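Local coordinates for protein putative serine phosphatase (Pseudomonas aeruginosa, PDB 6K4E) that probably removes phosphate from phosphothreonine or phosphoserine in a partner protein as a magnesium-dependent PP2C-type phosphatase of the SiaABC pathway that controls biofilm formation, at residues R89-Y97 against V110-A121; L78-W86 against L269-V277. One frame throughout, in Å; residues are numbered along the deposited sequence.

Contact 1: residues R89-Y97 against V110-A121; sequences RDVVGGDFY and VVDCAGHGVPGA. With MG (magnesium ion), chain G; MG (magnesium ion), chain F.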
loop_
_atom_site.group_PDB
_atom_site.type_symbol
_atom_site.label_atom_id
_atom_site.label_comp_id
_atom_site.label_asym_id
_atom_site.label_seq_id
_atom_site.Cartn_x
_atom_site.Cartn_y
_atom_site.Cartn_z
ATOM N N ARG B 89 -12.142 -11.264 -6.044
ATOM C CA ARG B 89 -12.301 -12.043 -7.273
ATOM C C ARG B 89 -11.090 -12.982 -7.389
ATOM O O ARG B 89 -11.247 -14.182 -7.594
ATOM C CB ARG B 89 -12.425 -11.127 -8.481
ATOM C CG ARG B 89 -12.828 -11.853 -9.747
ATOM C CD ARG B 89 -12.773 -10.908 -10.930
ATOM N NE ARG B 89 -11.626 -11.197 -11.778
ATOM C CZ ARG B 89 -11.533 -10.847 -13.056
ATOM N NH1 ARG B 89 -12.524 -10.194 -13.644
ATOM N NH2 ARG B 89 -10.451 -11.150 -13.757
ATOM N N ASP B 90 -9.889 -12.437 -7.193
ATOM C CA ASP B 90 -8.710 -13.274 -7.220
ATOM C C ASP B 90 -8.318 -13.538 -5.749
ATOM O O ASP B 90 -9.203 -13.539 -4.887
ATOM C CB ASP B 90 -7.640 -12.672 -8.140
ATOM C CG ASP B 90 -8.217 -12.201 -9.493
ATOM O OD1 ASP B 90 -8.990 -12.972 -10.123
ATOM O OD2 ASP B 90 -7.928 -11.044 -9.898
ATOM N N VAL B 91 -7.067 -13.824 -5.440
ATOM C CA VAL B 91 -6.731 -14.094 -4.036
ATOM C C VAL B 91 -6.704 -12.776 -3.242
ATOM O O VAL B 91 -7.089 -12.732 -2.071
ATOM C CB VAL B 91 -5.413 -14.883 -3.953
ATOM C CG1 VAL B 91 -5.192 -15.439 -2.551
ATOM C CG2 VAL B 91 -5.419 -16.016 -4.977
ATOM N N VAL B 92 -6.279 -11.702 -3.912
ATOM C CA VAL B 92 -6.223 -10.339 -3.376
ATOM C C VAL B 92 -7.086 -9.458 -4.288
ATOM O O VAL B 92 -7.152 -9.698 -5.497
ATOM C CB VAL B 92 -4.768 -9.812 -3.211
ATOM C CG1 VAL B 92 -4.021 -10.585 -2.126
ATOM C CG2 VAL B 92 -3.989 -9.836 -4.535
ATOM N N GLY B 93 -7.758 -8.477 -3.717
ATOM C CA GLY B 93 -8.636 -7.622 -4.503
ATOM C C GLY B 93 -8.447 -6.146 -4.241
ATOM O O GLY B 93 -7.542 -5.781 -3.504
ATOM N N GLY B 94 -9.318 -5.322 -4.830
ATOM C CA GLY B 94 -9.275 -3.870 -4.701
ATOM C C GLY B 94 -10.278 -3.339 -3.703
ATOM O O GLY B 94 -10.411 -2.125 -3.517
ATOM N N ASP B 95 -10.959 -4.249 -3.026
ATOM C CA ASP B 95 -11.987 -3.889 -2.065
ATOM C C ASP B 95 -11.484 -4.090 -0.671
ATOM O O ASP B 95 -10.853 -5.123 -0.377
ATOM C CB ASP B 95 -13.197 -4.831 -2.223
ATOM C CG ASP B 95 -14.307 -4.477 -3.198
ATOM O OD1 ASP B 95 -14.042 -3.723 -4.162
ATOM O OD2 ASP B 95 -15.400 -5.067 -3.079
ATOM N N PHE B 96 -11.873 -3.184 0.222
ATOM C CA PHE B 96 -11.588 -3.339 1.650
ATOM C C PHE B 96 -12.623 -2.576 2.463
ATOM O O PHE B 96 -13.584 -2.055 1.911
ATOM C CB PHE B 96 -10.111 -3.020 2.035
ATOM C CG PHE B 96 -9.727 -1.558 2.107
ATOM C CD1 PHE B 96 -9.574 -0.806 0.950
ATOM C CD2 PHE B 96 -9.517 -0.935 3.337
ATOM C CE1 PHE B 96 -9.190 0.539 1.019
ATOM C CE2 PHE B 96 -9.193 0.431 3.405
ATOM C CZ PHE B 96 -9.011 1.150 2.254
ATOM N N TYR B 97 -12.488 -2.594 3.766
ATOM C CA TYR B 97 -13.438 -1.952 4.652
ATOM C C TYR B 97 -12.710 -1.432 5.867
ATOM O O TYR B 97 -11.605 -1.891 6.197
ATOM C CB TYR B 97 -14.567 -2.910 5.053
ATOM C CG TYR B 97 -14.113 -4.285 5.486
ATOM C CD1 TYR B 97 -13.810 -5.264 4.548
ATOM C CD2 TYR B 97 -14.093 -4.644 6.835
ATOM C CE1 TYR B 97 -13.442 -6.553 4.936
ATOM C CE2 TYR B 97 -13.725 -5.935 7.236
ATOM C CZ TYR B 97 -13.390 -6.877 6.280
ATOM O OH TYR B 97 -13.064 -8.158 6.613
ATOM N N VAL B 110 -16.735 1.093 3.486
ATOM C CA VAL B 110 -16.278 0.162 2.443
ATOM C C VAL B 110 -15.597 0.988 1.376
ATOM O O VAL B 110 -15.946 2.156 1.175
ATOM C CB VAL B 110 -17.390 -0.728 1.815
ATOM C CG1 VAL B 110 -17.963 -1.723 2.820
ATOM C CG2 VAL B 110 -18.487 0.110 1.134
ATOM N N VAL B 111 -14.621 0.394 0.689
ATOM C CA VAL B 111 -13.853 1.103 -0.341
ATOM C C VAL B 111 -13.645 0.140 -1.494
ATOM O O VAL B 111 -13.342 -1.020 -1.258
ATOM C CB VAL B 111 -12.470 1.655 0.181
ATOM C CG1 VAL B 111 -11.747 2.427 -0.906
ATOM C CG2 VAL B 111 -12.616 2.532 1.426
ATOM N N ASP B 112 -13.788 0.623 -2.732
ATOM C CA ASP B 112 -13.522 -0.171 -3.934
ATOM C C ASP B 112 -12.517 0.660 -4.695
ATOM O O ASP B 112 -12.884 1.720 -5.218
ATOM C CB ASP B 112 -14.818 -0.387 -4.768
ATOM C CG ASP B 112 -14.645 -1.204 -6.051
ATOM O OD1 ASP B 112 -13.487 -1.520 -6.403
ATOM O OD2 ASP B 112 -15.684 -1.590 -6.670
ATOM N N CYS B 113 -11.221 0.242 -4.655
ATOM C CA CYS B 113 -10.112 0.900 -5.345
ATOM C C CYS B 113 -10.111 0.488 -6.800
ATOM O O CYS B 113 -10.512 -0.627 -7.096
ATOM C CB CYS B 113 -8.781 0.532 -4.694
ATOM S SG CYS B 113 -8.629 1.033 -2.969
ATOM N N ALA B 114 -9.552 1.325 -7.683
ATOM C CA ALA B 114 -9.434 1.026 -9.113
ATOM C C ALA B 114 -8.784 -0.335 -9.322
ATOM O O ALA B 114 -7.777 -0.642 -8.689
ATOM C CB ALA B 114 -8.632 2.100 -9.805
ATOM N N GLY B 115 -9.418 -1.162 -10.127
ATOM C CA GLY B 115 -8.932 -2.500 -10.424
ATOM C C GLY B 115 -9.289 -3.563 -9.400
ATOM O O GLY B 115 -10.026 -3.329 -8.431
ATOM N N HIS B 116 -8.800 -4.754 -9.653
ATOM C CA HIS B 116 -8.950 -5.903 -8.782
ATOM C C HIS B 116 -7.599 -6.620 -8.887
ATOM O O HIS B 116 -6.690 -6.074 -9.511
ATOM C CB HIS B 116 -10.134 -6.785 -9.217
ATOM C CG HIS B 116 -10.083 -7.176 -10.656
ATOM N ND1 HIS B 116 -9.285 -8.231 -11.072
ATOM C CD2 HIS B 116 -10.682 -6.637 -11.740
ATOM C CE1 HIS B 116 -9.432 -8.305 -12.381
ATOM N NE2 HIS B 116 -10.259 -7.366 -12.830
ATOM N N GLY B 117 -7.461 -7.791 -8.273
ATOM C CA GLY B 117 -6.200 -8.523 -8.320
ATOM C C GLY B 117 -5.101 -7.771 -7.608
ATOM O O GLY B 117 -5.376 -7.009 -6.679
ATOM N N VAL B 118 -3.856 -7.964 -8.053
ATOM C CA VAL B 118 -2.667 -7.309 -7.472
ATOM C C VAL B 118 -2.748 -5.765 -7.558
ATOM O O VAL B 118 -2.573 -5.134 -6.508
ATOM C CB VAL B 118 -1.357 -7.866 -8.089
ATOM C CG1 VAL B 118 -0.132 -7.079 -7.635
ATOM C CG2 VAL B 118 -1.214 -9.347 -7.766
ATOM N N PRO B 119 -3.043 -5.128 -8.743
ATOM C CA PRO B 119 -3.104 -3.654 -8.781
ATOM C C PRO B 119 -4.125 -3.083 -7.797
ATOM O O PRO B 119 -3.828 -2.097 -7.125
ATOM C CB PRO B 119 -3.455 -3.342 -10.239
ATOM C CG PRO B 119 -3.032 -4.505 -10.983
ATOM C CD PRO B 119 -3.294 -5.678 -10.090
ATOM N N GLY B 120 -5.282 -3.733 -7.690
ATOM C CA GLY B 120 -6.313 -3.338 -6.745
ATOM C C GLY B 120 -5.811 -3.451 -5.312
ATOM O O GLY B 120 -5.957 -2.516 -4.529
ATOM N N ALA B 121 -5.128 -4.564 -4.988
ATOM C CA ALA B 121 -4.555 -4.799 -3.657
ATOM C C ALA B 121 -3.497 -3.770 -3.269
ATOM O O ALA B 121 -3.443 -3.389 -2.107
ATOM C CB ALA B 121 -4.010 -6.206 -3.549
HETATM MG MG MG G . -12.002 -2.374 -7.850
HETATM MG MG MG F . -15.823 -3.256 -8.003
HETATM O O HOH W 1 -9.486 -9.634 -7.179
HETATM O O HOH W 2 -16.001 -4.383 -6.032
HETATM O O HOH W 3 -12.176 -3.982 -6.396
HETATM O O HOH W 4 -13.805 -3.611 -8.503
HETATM O O HOH W 5 -15.644 -1.963 -9.603
HETATM O O HOH W 6 -12.931 -0.904 -8.944
#
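Strands 95-97 and 110-113 pair antiparallel, their axes 4.6 Å apart at the closest point. F96 and V111 form the hydrogen-bonded pair, F96 N to V111 O at 3.0 Å and V111 N to F96 O at 2.9 Å. The ladder ends with C113 N donating to G94 O (2.7 Å, nearly straight at 166°). Beyond it, G94 lies against G120 near the start of the helix, CA to CA 3.6 Å, two glycines without side chains, so the backbones meet directly.

On one face D95 and D112 are neighbours. D112 bridges two magnesium ions, OD1 on one and OD2 on the other; the carbonyls of C113 and G115 complete the protein ligands of the first, D238 and D291 those of the second. D95 OD1 touches neither metal; it accepts from two metal-bound waters, one on each ion, and T294 and T237 hold its OD2. As a second-shell residue D95 is thus placed to orient these waters at the binuclear centre characteristic of PP2C phosphatases. At the loop end, H116 lays CE1 over the R89 guanidinium, 3.3 Å from NH2, with the planes 34° apart, and its ND1 gives D90 OD2 a weak bond.

On the opposite face F96 CE1 packs on V111 CB against helix 117-138; Y97 and V110, on the D95 face, touch T294 and L296 of strand 293-300.

Contact 2: residues L78-W86 against L269-V277; sequences LGEHHFILW and LPEQAEAFV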
loop_
_atom_site.group_PDB
_atom_site.type_symbol
_atom_site.label_atom_id
_atom_site.label_comp_id
_atom_site.label_asym_id
_atom_site.label_seq_id
_atom_site.Cartn_x
_atom_site.Cartn_y
_atom_site.Cartn_z
ATOM N N LEU B 78 -19.019 -4.820 17.924
ATOM C CA LEU B 78 -20.383 -4.911 17.391
ATOM C C LEU B 78 -21.013 -6.311 17.576
ATOM O O LEU B 78 -22.234 -6.421 17.655
ATOM C CB LEU B 78 -20.440 -4.478 15.925
ATOM C CG LEU B 78 -20.208 -2.981 15.643
ATOM C CD1 LEU B 78 -20.425 -2.669 14.186
ATOM C CD2 LEU B 78 -21.109 -2.104 16.507
ATOM N N GLY B 79 -20.178 -7.349 17.677
ATOM C CA GLY B 79 -20.645 -8.715 17.838
ATOM C C GLY B 79 -21.588 -9.082 16.723
ATOM O O GLY B 79 -21.265 -8.885 15.545
ATOM N N GLU B 80 -22.778 -9.535 17.094
ATOM C CA GLU B 80 -23.808 -9.912 16.131
ATOM C C GLU B 80 -24.610 -8.718 15.605
ATOM O O GLU B 80 -25.545 -8.917 14.842
ATOM C CB GLU B 80 -24.726 -11.016 16.689
ATOM C CG GLU B 80 -23.999 -12.343 16.860
ATOM C CD GLU B 80 -24.844 -13.582 17.079
ATOM O OE1 GLU B 80 -26.084 -13.458 17.184
ATOM O OE2 GLU B 80 -24.261 -14.688 17.129
ATOM N N HIS B 81 -24.198 -7.489 15.927
ATOM C CA HIS B 81 -24.852 -6.314 15.378
ATOM C C HIS B 81 -24.070 -5.803 14.171
ATOM O O HIS B 81 -24.102 -4.613 13.841
ATOM C CB HIS B 81 -25.117 -5.267 16.454
ATOM C CG HIS B 81 -26.384 -5.534 17.196
ATOM N ND1 HIS B 81 -27.496 -4.718 17.043
ATOM C CD2 HIS B 81 -26.699 -6.557 18.025
ATOM C CE1 HIS B 81 -28.437 -5.252 17.806
ATOM N NE2 HIS B 81 -28.008 -6.361 18.416
ATOM N N HIS B 82 -23.334 -6.748 13.524
ATOM C CA HIS B 82 -22.621 -6.547 12.274
ATOM C C HIS B 82 -22.465 -7.875 11.556
ATOM O O HIS B 82 -22.539 -8.927 12.192
ATOM C CB HIS B 82 -21.225 -5.886 12.498
ATOM C CG HIS B 82 -20.070 -6.832 12.424
ATOM N ND1 HIS B 82 -19.789 -7.716 13.465
ATOM C CD2 HIS B 82 -19.173 -7.027 11.423
ATOM C CE1 HIS B 82 -18.758 -8.438 13.050
ATOM N NE2 HIS B 82 -18.351 -8.065 11.828
ATOM N N PHE B 83 -22.156 -7.816 10.242
ATOM C CA PHE B 83 -21.741 -8.966 9.451
ATOM C C PHE B 83 -20.841 -8.479 8.341
ATOM O O PHE B 83 -20.952 -7.325 7.929
ATOM C CB PHE B 83 -22.889 -9.859 8.959
ATOM C CG PHE B 83 -23.679 -9.409 7.747
ATOM C CD1 PHE B 83 -23.090 -9.391 6.476
ATOM C CD2 PHE B 83 -25.041 -9.141 7.849
ATOM C CE1 PHE B 83 -23.827 -9.025 5.359
ATOM C CE2 PHE B 83 -25.784 -8.799 6.722
ATOM C CZ PHE B 83 -25.173 -8.740 5.487
ATOM N N ILE B 84 -19.897 -9.330 7.914
ATOM C CA ILE B 84 -18.952 -9.001 6.853
ATOM C C ILE B 84 -18.992 -10.048 5.792
ATOM O O ILE B 84 -18.970 -11.245 6.084
ATOM C CB ILE B 84 -17.499 -8.726 7.381
ATOM C CG1 ILE B 84 -16.535 -8.348 6.240
ATOM C CG2 ILE B 84 -16.937 -9.839 8.222
ATOM C CD1 ILE B 84 -16.934 -7.053 5.455
ATOM N N LEU B 85 -19.097 -9.602 4.574
ATOM C CA LEU B 85 -19.040 -10.465 3.399
ATOM C C LEU B 85 -17.867 -9.900 2.599
ATOM O O LEU B 85 -17.917 -8.746 2.177
ATOM C CB LEU B 85 -20.358 -10.379 2.602
ATOM C CG LEU B 85 -20.752 -11.591 1.742
ATOM C CD1 LEU B 85 -22.104 -11.354 1.056
ATOM C CD2 LEU B 85 -19.687 -11.919 0.666
ATOM N N TRP B 86 -16.771 -10.647 2.487
ATOM C CA TRP B 86 -15.609 -10.114 1.780
ATOM C C TRP B 86 -15.011 -11.195 0.933
ATOM O O TRP B 86 -14.417 -12.112 1.473
ATOM C CB TRP B 86 -14.576 -9.552 2.767
ATOM C CG TRP B 86 -13.395 -8.907 2.102
ATOM C CD1 TRP B 86 -13.356 -7.691 1.489
ATOM C CD2 TRP B 86 -12.072 -9.455 1.999
ATOM N NE1 TRP B 86 -12.083 -7.442 1.006
ATOM C CE2 TRP B 86 -11.269 -8.496 1.332
ATOM C CE3 TRP B 86 -11.472 -10.644 2.443
ATOM C CZ2 TRP B 86 -9.899 -8.689 1.120
ATOM C CZ3 TRP B 86 -10.122 -10.847 2.199
ATOM C CH2 TRP B 86 -9.354 -9.879 1.541
ATOM N N LEU B 269 -28.165 -10.859 12.037
ATOM C CA LEU B 269 -27.158 -10.563 11.008
ATOM C C LEU B 269 -26.292 -11.784 10.623
ATOM O O LEU B 269 -26.035 -11.939 9.422
ATOM C CB LEU B 269 -26.315 -9.331 11.361
ATOM C CG LEU B 269 -26.939 -7.994 10.913
ATOM C CD1 LEU B 269 -28.108 -7.590 11.798
ATOM C CD2 LEU B 269 -25.932 -6.889 10.897
ATOM N N PRO B 270 -25.941 -12.730 11.537
ATOM C CA PRO B 270 -25.206 -13.932 11.088
ATOM C C PRO B 270 -26.059 -14.768 10.122
ATOM O O PRO B 270 -25.507 -15.358 9.202
ATOM C CB PRO B 270 -24.955 -14.704 12.383
ATOM C CG PRO B 270 -25.026 -13.688 13.434
ATOM C CD PRO B 270 -26.125 -12.767 12.997
ATOM N N GLU B 271 -27.404 -14.746 10.290
ATOM C CA GLU B 271 -28.318 -15.448 9.398
ATOM C C GLU B 271 -28.468 -14.740 8.069
ATOM O O GLU B 271 -28.570 -15.416 7.038
ATOM C CB GLU B 271 -29.662 -15.700 10.073
ATOM C CG GLU B 271 -29.542 -16.589 11.307
ATOM C CD GLU B 271 -30.817 -16.685 12.133
ATOM O OE1 GLU B 271 -31.908 -16.391 11.596
ATOM O OE2 GLU B 271 -30.730 -17.095 13.311
ATOM N N GLN B 272 -28.481 -13.373 8.083
ATOM C CA GLN B 272 -28.577 -12.549 6.879
ATOM C C GLN B 272 -27.393 -12.791 5.987
ATOM O O GLN B 272 -27.575 -13.057 4.813
ATOM C CB GLN B 272 -28.667 -11.067 7.223
ATOM C CG GLN B 272 -29.931 -10.663 7.966
ATOM C CD GLN B 272 -30.028 -9.151 7.950
ATOM O OE1 GLN B 272 -29.717 -8.512 6.946
ATOM N NE2 GLN B 272 -30.457 -8.550 9.045
ATOM N N ALA B 273 -26.171 -12.745 6.556
ATOM C CA ALA B 273 -24.901 -13.004 5.875
ATOM C C ALA B 273 -24.961 -14.311 5.133
ATOM O O ALA B 273 -24.726 -14.309 3.934
ATOM C CB ALA B 273 -23.766 -13.041 6.882
ATOM N N GLU B 274 -25.317 -15.417 5.825
ATOM C CA GLU B 274 -25.464 -16.737 5.203
ATOM C C GLU B 274 -26.470 -16.727 4.055
ATOM O O GLU B 274 -26.156 -17.255 2.980
ATOM C CB GLU B 274 -25.890 -17.801 6.241
ATOM C CG GLU B 274 -25.751 -19.251 5.769
ATOM C CD GLU B 274 -26.938 -19.960 5.120
ATOM O OE1 GLU B 274 -28.049 -19.377 5.088
ATOM O OE2 GLU B 274 -26.758 -21.108 4.656
ATOM N N ALA B 275 -27.671 -16.121 4.271
ATOM C CA ALA B 275 -28.692 -16.040 3.235
ATOM C C ALA B 275 -28.214 -15.265 2.025
ATOM O O ALA B 275 -28.531 -15.689 0.917
ATOM C CB ALA B 275 -29.987 -15.439 3.770
ATOM N N PHE B 276 -27.456 -14.162 2.223
ATOM C CA PHE B 276 -26.960 -13.330 1.144
ATOM C C PHE B 276 -25.938 -14.104 0.298
ATOM O O PHE B 276 -26.046 -14.094 -0.932
ATOM C CB PHE B 276 -26.404 -12.008 1.671
ATOM C CG PHE B 276 -27.381 -11.026 2.295
ATOM C CD1 PHE B 276 -28.753 -11.305 2.345
ATOM C CD2 PHE B 276 -26.950 -9.772 2.721
ATOM C CE1 PHE B 276 -29.656 -10.361 2.873
ATOM C CE2 PHE B 276 -27.849 -8.841 3.266
ATOM C CZ PHE B 276 -29.192 -9.145 3.357
ATOM N N VAL B 277 -25.006 -14.844 0.954
ATOM C CA VAL B 277 -24.019 -15.705 0.272
ATOM C C VAL B 277 -24.745 -16.813 -0.524
ATOM O O VAL B 277 -24.470 -16.979 -1.716
ATOM C CB VAL B 277 -22.956 -16.275 1.264
ATOM C CG1 VAL B 277 -22.179 -17.444 0.661
ATOM C CG2 VAL B 277 -22.007 -15.189 1.727
HETATM O O HOH W 7 -27.905 -10.202 14.893
#
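F83 carries this contact, its ring set among L269, Q272, A273 and F276 of helix 269-277. Strand 82-86 and the helix run nearly parallel, 22° between their directions, their axes approaching to 7.6 Å. With CG set between the backbone N and the carbonyl carbon (chi1 79°), the ring of F83 reaches these four residues. A273 CB sits over one face in a CH-pi contact, 4.0 Å from the ring centroid, while L269 CB lies in the ring plane at the edge, 3.7 Å from F83 CD2. The far corner, F83 CZ, comes to 3.4 Å from F276 CD2; these two rings meet obliquely, their planes 78° apart. Q272 brings its CB against F83 CE2; its OE1 is hydrogen-bonded to Y234 OH and its NE2 to Q267 O, so both amide atoms have partners beside the phenyl ring.

This is a helix-on-sheet layer, in keeping with the alpha-beta-beta-alpha sandwich of PP2C phosphatases: strand 82-87 is an outermost strand of its antiparallel sheet within the chain, and helix 269-284 packs on that sheet. F83 and L269 also touch S297 of the adjoining strand 293-300, whereas F276 continues into helix 254-264 through M260 and L261.

Toward solvent the packing is sparser. At the C-terminal end of both segments V277 CG2 rests against the branched end of L85, 3.8 Å from L85 CG. At the N-terminal end exposed P270 lies across the aliphatic stem and carboxyl carbon of E80, with P270 CG 3.7 Å from E80 CD, and a water joins the backbones, donating to E80 O at 2.7 Å and accepting from L269 N at 2.9 Å.

How the contacts relate
From the N terminus the chain first passes through 78-86, the near half of contact 2, then directly into 89-97. Contact 1 closes early, when the hairpin of strands 95-101 and 105-113 returns and leads into helix 117-138. Contact 2 closes only at helix 269-284, some 180 residues after its first segment, so its long loop encloses contact 1 entirely. Their centres are about 21 Å apart, yet the two touch: W86 NE1 reaches D95 O in a probable hydrogen bond at 3.0 Å, and the Y97 ring packs on I84 and W86. Together they link both sheets of the sandwich to the helices on its two outer sides.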